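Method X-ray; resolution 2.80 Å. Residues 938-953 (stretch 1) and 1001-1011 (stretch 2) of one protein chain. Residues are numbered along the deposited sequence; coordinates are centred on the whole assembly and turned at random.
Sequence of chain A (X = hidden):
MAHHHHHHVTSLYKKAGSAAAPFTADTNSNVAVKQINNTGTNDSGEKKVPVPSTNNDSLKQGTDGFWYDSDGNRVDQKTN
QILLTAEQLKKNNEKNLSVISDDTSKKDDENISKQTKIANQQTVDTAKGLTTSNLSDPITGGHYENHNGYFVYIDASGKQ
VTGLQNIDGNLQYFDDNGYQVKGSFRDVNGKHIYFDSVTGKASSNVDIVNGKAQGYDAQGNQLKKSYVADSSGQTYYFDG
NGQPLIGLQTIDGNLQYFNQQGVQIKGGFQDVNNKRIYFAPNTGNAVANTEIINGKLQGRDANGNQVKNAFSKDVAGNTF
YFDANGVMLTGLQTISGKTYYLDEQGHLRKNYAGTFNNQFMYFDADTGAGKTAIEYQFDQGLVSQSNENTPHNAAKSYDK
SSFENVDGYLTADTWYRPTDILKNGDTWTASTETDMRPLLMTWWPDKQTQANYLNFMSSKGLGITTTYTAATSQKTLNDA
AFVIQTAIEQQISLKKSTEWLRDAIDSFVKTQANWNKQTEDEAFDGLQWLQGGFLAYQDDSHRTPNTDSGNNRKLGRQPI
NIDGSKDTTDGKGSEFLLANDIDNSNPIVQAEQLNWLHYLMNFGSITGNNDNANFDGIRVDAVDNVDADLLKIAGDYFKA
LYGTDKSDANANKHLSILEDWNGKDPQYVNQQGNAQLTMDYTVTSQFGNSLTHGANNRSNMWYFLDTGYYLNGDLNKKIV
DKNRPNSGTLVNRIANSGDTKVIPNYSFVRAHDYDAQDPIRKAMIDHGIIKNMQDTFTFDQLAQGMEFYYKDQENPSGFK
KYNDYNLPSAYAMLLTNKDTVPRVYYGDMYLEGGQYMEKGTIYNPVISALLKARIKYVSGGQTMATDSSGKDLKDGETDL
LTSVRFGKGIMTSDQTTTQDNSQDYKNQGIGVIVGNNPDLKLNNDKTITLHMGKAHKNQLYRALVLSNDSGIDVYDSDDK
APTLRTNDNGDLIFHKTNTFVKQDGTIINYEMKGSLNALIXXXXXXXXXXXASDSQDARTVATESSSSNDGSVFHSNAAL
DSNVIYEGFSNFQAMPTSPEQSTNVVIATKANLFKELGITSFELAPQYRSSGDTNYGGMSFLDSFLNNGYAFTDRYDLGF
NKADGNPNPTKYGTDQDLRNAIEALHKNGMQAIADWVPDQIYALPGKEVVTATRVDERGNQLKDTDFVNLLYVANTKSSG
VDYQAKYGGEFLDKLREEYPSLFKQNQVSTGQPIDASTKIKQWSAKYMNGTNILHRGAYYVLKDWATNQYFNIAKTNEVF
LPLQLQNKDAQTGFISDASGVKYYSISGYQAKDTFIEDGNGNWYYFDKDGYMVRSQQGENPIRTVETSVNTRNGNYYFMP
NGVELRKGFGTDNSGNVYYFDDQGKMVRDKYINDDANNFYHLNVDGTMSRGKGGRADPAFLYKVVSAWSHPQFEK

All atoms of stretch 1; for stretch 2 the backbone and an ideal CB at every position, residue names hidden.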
# COMPACT_ATOMS: atom_id res chain seq x y z
N ASN A 938 -44.83 31.06 -12.77
CA ASN A 938 -44.94 31.67 -14.11
C ASN A 938 -43.66 32.32 -14.68
O ASN A 938 -43.68 32.97 -15.70
CB ASN A 938 -46.09 32.68 -14.10
CG ASN A 938 -47.40 32.03 -13.67
OD1 ASN A 938 -48.00 32.43 -12.66
ND2 ASN A 938 -47.82 30.99 -14.38
N GLN A 939 -42.54 32.05 -14.03
CA GLN A 939 -41.26 32.65 -14.38
C GLN A 939 -40.60 31.95 -15.58
O GLN A 939 -40.76 30.76 -15.78
CB GLN A 939 -40.33 32.55 -13.18
CG GLN A 939 -39.02 33.30 -13.34
CD GLN A 939 -38.46 33.77 -12.02
OE1 GLN A 939 -39.00 33.47 -10.95
NE2 GLN A 939 -37.38 34.53 -12.09
N LEU A 940 -39.84 32.72 -16.35
CA LEU A 940 -39.09 32.18 -17.47
C LEU A 940 -37.74 31.74 -16.99
O LEU A 940 -37.04 32.50 -16.28
CB LEU A 940 -38.92 33.22 -18.57
CG LEU A 940 -38.53 32.67 -19.95
CD1 LEU A 940 -39.67 31.85 -20.54
CD2 LEU A 940 -38.16 33.77 -20.92
N TYR A 941 -37.37 30.52 -17.35
CA TYR A 941 -36.06 29.96 -17.03
C TYR A 941 -35.29 29.63 -18.32
O TYR A 941 -35.89 29.34 -19.34
CB TYR A 941 -36.22 28.71 -16.16
CG TYR A 941 -36.43 29.00 -14.69
CD1 TYR A 941 -37.65 29.45 -14.21
CD2 TYR A 941 -35.40 28.82 -13.78
CE1 TYR A 941 -37.82 29.73 -12.87
CE2 TYR A 941 -35.58 29.09 -12.43
CZ TYR A 941 -36.79 29.55 -11.99
OH TYR A 941 -36.94 29.82 -10.66
N ARG A 942 -33.96 29.72 -18.27
CA ARG A 942 -33.10 29.37 -19.40
C ARG A 942 -32.00 28.41 -18.99
O ARG A 942 -31.52 28.44 -17.87
CB ARG A 942 -32.48 30.61 -20.03
CG ARG A 942 -31.50 31.41 -19.16
CD ARG A 942 -30.06 30.96 -19.31
NE ARG A 942 -29.12 31.88 -18.67
CZ ARG A 942 -27.79 31.70 -18.66
NH1 ARG A 942 -27.24 30.61 -19.21
NH2 ARG A 942 -27.00 32.61 -18.11
N ALA A 943 -31.60 27.56 -19.93
CA ALA A 943 -30.57 26.57 -19.68
C ALA A 943 -29.20 27.20 -19.49
O ALA A 943 -28.84 28.11 -20.19
CB ALA A 943 -30.53 25.56 -20.83
N LEU A 944 -28.47 26.69 -18.51
CA LEU A 944 -27.06 27.01 -18.33
C LEU A 944 -26.18 25.96 -19.03
O LEU A 944 -25.14 26.27 -19.62
CB LEU A 944 -26.74 27.03 -16.83
CG LEU A 944 -25.34 27.49 -16.43
CD1 LEU A 944 -25.22 29.01 -16.52
CD2 LEU A 944 -25.04 27.02 -15.02
N VAL A 945 -26.64 24.71 -18.98
CA VAL A 945 -25.87 23.56 -19.39
C VAL A 945 -26.85 22.46 -19.82
O VAL A 945 -27.76 22.12 -19.06
CB VAL A 945 -24.99 23.10 -18.20
CG1 VAL A 945 -24.79 21.59 -18.15
CG2 VAL A 945 -23.65 23.83 -18.23
N LEU A 946 -26.68 21.94 -21.04
CA LEU A 946 -27.48 20.80 -21.56
C LEU A 946 -26.64 19.78 -22.31
O LEU A 946 -25.86 20.15 -23.20
CB LEU A 946 -28.56 21.28 -22.52
CG LEU A 946 -29.79 21.94 -21.92
CD1 LEU A 946 -30.69 22.36 -23.07
CD2 LEU A 946 -30.55 21.01 -20.98
N SER A 947 -26.78 18.51 -21.95
CA SER A 947 -26.01 17.44 -22.58
C SER A 947 -26.61 17.00 -23.93
O SER A 947 -27.79 17.17 -24.17
CB SER A 947 -25.90 16.23 -21.64
OG SER A 947 -27.16 15.67 -21.37
N ASN A 948 -25.77 16.42 -24.78
CA ASN A 948 -26.19 15.89 -26.07
C ASN A 948 -25.19 14.83 -26.51
O ASN A 948 -24.27 14.50 -25.76
CB ASN A 948 -26.32 17.02 -27.10
CG ASN A 948 -25.01 17.77 -27.33
OD1 ASN A 948 -23.99 17.17 -27.72
ND2 ASN A 948 -25.03 19.08 -27.10
N ASP A 949 -25.35 14.30 -27.72
CA ASP A 949 -24.60 13.11 -28.13
C ASP A 949 -23.12 13.32 -28.47
O ASP A 949 -22.36 12.34 -28.58
CB ASP A 949 -25.35 12.42 -29.29
CG ASP A 949 -26.71 11.87 -28.85
OD1 ASP A 949 -26.76 11.20 -27.77
OD2 ASP A 949 -27.72 12.09 -29.55
N SER A 950 -22.72 14.58 -28.65
CA SER A 950 -21.32 14.94 -28.96
C SER A 950 -20.60 15.68 -27.82
O SER A 950 -19.37 15.71 -27.79
CB SER A 950 -21.26 15.77 -30.24
OG SER A 950 -22.10 16.89 -30.13
N GLY A 951 -21.35 16.29 -26.92
CA GLY A 951 -20.77 16.95 -25.74
C GLY A 951 -21.81 17.46 -24.76
O GLY A 951 -22.89 16.88 -24.60
N ILE A 952 -21.47 18.56 -24.09
CA ILE A 952 -22.40 19.30 -23.24
C ILE A 952 -22.28 20.75 -23.67
O ILE A 952 -21.21 21.32 -23.61
CB ILE A 952 -22.05 19.20 -21.73
CG1 ILE A 952 -22.04 17.74 -21.27
CG2 ILE A 952 -23.06 19.98 -20.90
CD1 ILE A 952 -21.39 17.50 -19.91
N ASP A 953 -23.39 21.34 -24.11
CA ASP A 953 -23.43 22.75 -24.47
C ASP A 953 -23.46 23.60 -23.22
O ASP A 953 -24.10 23.25 -22.24
CB ASP A 953 -24.66 23.07 -25.32
CG ASP A 953 -24.60 22.46 -26.73
OD1 ASP A 953 -23.49 22.33 -27.29
OD2 ASP A 953 -25.68 22.14 -27.27
N UNK A 1001 -21.61 10.30 -19.45
CA UNK A 1001 -22.24 9.01 -19.63
C UNK A 1001 -23.51 9.04 -18.80
O UNK A 1001 -23.56 8.52 -17.68
CB UNK A 1001 -21.32 7.86 -19.23
N UNK A 1002 -24.55 9.65 -19.37
CA UNK A 1002 -25.83 9.85 -18.69
C UNK A 1002 -26.50 11.12 -19.18
O UNK A 1002 -26.33 11.51 -20.33
CB UNK A 1002 -25.63 9.91 -17.17
N UNK A 1003 -27.25 11.76 -18.29
CA UNK A 1003 -27.90 13.05 -18.62
C UNK A 1003 -27.46 14.16 -17.68
O UNK A 1003 -27.18 13.89 -16.52
CB UNK A 1003 -29.42 12.91 -18.56
N UNK A 1004 -27.39 15.39 -18.20
CA UNK A 1004 -27.18 16.59 -17.38
C UNK A 1004 -27.91 17.79 -17.97
O UNK A 1004 -27.63 18.21 -19.10
CB UNK A 1004 -25.69 16.90 -17.25
N UNK A 1005 -28.83 18.36 -17.20
CA UNK A 1005 -29.49 19.63 -17.55
C UNK A 1005 -29.50 20.57 -16.35
O UNK A 1005 -29.89 20.18 -15.25
CB UNK A 1005 -30.92 19.38 -18.04
N UNK A 1006 -29.05 21.81 -16.56
CA UNK A 1006 -29.10 22.82 -15.53
C UNK A 1006 -29.82 24.05 -16.06
O UNK A 1006 -29.54 24.52 -17.16
CB UNK A 1006 -27.69 23.18 -15.05
N UNK A 1007 -30.75 24.57 -15.25
CA UNK A 1007 -31.58 25.69 -15.64
C UNK A 1007 -31.52 26.80 -14.60
O UNK A 1007 -31.50 26.57 -13.37
CB UNK A 1007 -33.03 25.23 -15.85
N UNK A 1008 -31.51 28.03 -15.09
CA UNK A 1008 -31.44 29.20 -14.24
C UNK A 1008 -32.51 30.20 -14.66
O UNK A 1008 -32.92 30.20 -15.82
CB UNK A 1008 -30.05 29.83 -14.30
N UNK A 1009 -32.94 31.07 -13.74
CA UNK A 1009 -33.90 32.08 -14.13
C UNK A 1009 -33.30 33.13 -15.04
O UNK A 1009 -32.19 33.60 -14.77
CB UNK A 1009 -34.49 32.75 -12.89
N UNK A 1010 -34.05 33.52 -16.09
CA UNK A 1010 -33.65 34.62 -16.94
C UNK A 1010 -33.82 35.91 -16.18
O UNK A 1010 -34.62 35.98 -15.27
CB UNK A 1010 -34.46 34.64 -18.24
N UNK A 1011 -33.07 36.92 -16.61
CA UNK A 1011 -33.14 38.26 -16.03
C UNK A 1011 -32.16 38.51 -14.91
O UNK A 1011 -32.30 39.47 -14.16
CB UNK A 1011 -34.56 38.52 -15.51

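Position 1001 lies where the chain turns a corner, and nothing of stretch 1 comes within 5.5 Å of its ideal CB. Stretch 1 sets no demand here, so the visible atoms do not choose a side chain; the deposited residue is Ser 1001, which makes no contact here.

Position 1002 is decided by its own backbone. At phi 149° and psi -148° a CB would be jammed against the preceding carbonyl oxygen, which calls for glycine, and Gly 1002 is found.

At 1003 the CB points away from stretch 1, and the ideal CB of 1003 is 4.5 Å from Ser 947 OG. A short residue would gain little from stretch 1, whereas a long or aromatic one could reach back. Tyr 1003 does so: its CD1 lies 3.4 Å from Ser 947 OG, and its OH 3.5 Å from Leu 946 CD2.

The CB of 1004 points sideways, near Ser 947 CB, Val 945 CG1 and Ile 952 CD1, so a branched aliphatic residue is expected. Leu 1004 places CD2 3.7 Å from Val 945 CG1 and 4.3 Å from Ile 952 CD1. Its backbone is held twice by one serine: Ser 947 N donates to Leu 1004 O (3.0 Å), and Leu 1004 N donates to Ser 947 OG (3.2 Å).

At 1005 the ideal CB would sit only 3.4 Å from Leu 946 CD2, a tight fit that favours glycine. With no CB, Gly 1005 leaves room for Leu 946 CD2, which lies 3.8 Å from Gly 1005 CA; Gly 1005 CA also makes a CA-H...O contact with Val 945 O (3.4 Å), as strand pairing commonly gives.

Position 1006 faces the same side as Val 945, with Leu 944 CB also near; valine, isoleucine or leucine would suit. Val 1006 puts CG2 4.1 Å from Val 945 CG1 and CG1 4.1 Å from Leu 944 CD2. Stretch 1 bulges here, so Val 1006 O accepts from Leu 944 N (2.8 Å) and, weakly, from Val 945 N (3.4 Å).

Position 1007 shares a face with Ala 943, whose small methyl leaves space for a large flat side chain. Trp 1007 fills it: Ala 943 CB lies 3.8 Å from the centroid of the six-membered ring, almost on the ring normal, a CH-pi contact.

Position 1008 pairs with Arg 942 on the opposite face, beside Leu 944 CB. A compact aliphatic residue could pack against the aliphatic and guanidinium parts alike. Val 1008 lays CG2 over the guanidinium, 3.4 Å from Arg 942 NE, while its backbone N and O bond Arg 942 O (2.8 Å) and N (2.7 Å).

At 1009 the Tyr 941 ring lies close to the CB, and no backbone hydrogen bond to stretch 1 requires an amide hydrogen, so proline is admissible among other apolar residues. Pro 1009 sets CB 4.2 Å from the Tyr 941 ring centroid, over its face.

The CB of 1010 points sideways near Arg 942 CG, suiting a mid-sized apolar residue. Val 1010 packs CG1 3.6 Å from Arg 942 CB and CG2 3.7 Å from Leu 940 CB; its N donates to Leu 940 O (3.2 Å).

Position 1011, with phi 92°, would jam a CB against the preceding carbonyl oxygen; Gly 1011 follows.

Stretch 2 (1001-1011) SGYLGVWVPVG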
# COMPACT_ATOMS: atom_id res chain seq x y z
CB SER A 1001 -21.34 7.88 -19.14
OG SER A 1001 -20.05 7.94 -19.75
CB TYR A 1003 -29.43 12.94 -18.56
CG TYR A 1003 -30.08 14.24 -18.96
CD1 TYR A 1003 -30.16 14.60 -20.29
CD2 TYR A 1003 -30.52 15.14 -18.02
CE1 TYR A 1003 -30.71 15.81 -20.67
CE2 TYR A 1003 -31.09 16.35 -18.40
CZ TYR A 1003 -31.18 16.67 -19.73
OH TYR A 1003 -31.73 17.87 -20.12
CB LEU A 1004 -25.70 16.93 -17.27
CG LEU A 1004 -25.32 18.17 -16.46
CD1 LEU A 1004 -25.83 18.06 -15.04
CD2 LEU A 1004 -23.81 18.39 -16.48
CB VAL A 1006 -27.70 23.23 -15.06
CG1 VAL A 1006 -27.81 24.17 -13.86
CG2 VAL A 1006 -26.89 22.01 -14.67
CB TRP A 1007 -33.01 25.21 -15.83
CG TRP A 1007 -33.16 24.31 -17.00
CD1 TRP A 1007 -32.86 23.00 -17.06
CD2 TRP A 1007 -33.66 24.66 -18.29
NE1 TRP A 1007 -33.13 22.50 -18.31
CE2 TRP A 1007 -33.62 23.51 -19.08
CE3 TRP A 1007 -34.11 25.85 -18.85
CZ2 TRP A 1007 -34.02 23.51 -20.41
CZ3 TRP A 1007 -34.52 25.84 -20.17
CH2 TRP A 1007 -34.48 24.68 -20.93
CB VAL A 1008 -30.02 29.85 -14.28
CG1 VAL A 1008 -28.95 28.87 -13.80
CG2 VAL A 1008 -29.68 30.36 -15.68
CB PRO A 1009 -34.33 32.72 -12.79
CG PRO A 1009 -33.55 32.09 -11.72
CD PRO A 1009 -32.58 31.14 -12.32
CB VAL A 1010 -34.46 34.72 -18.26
CG1 VAL A 1010 -34.53 33.37 -18.95
CG2 VAL A 1010 -35.84 35.28 -18.02
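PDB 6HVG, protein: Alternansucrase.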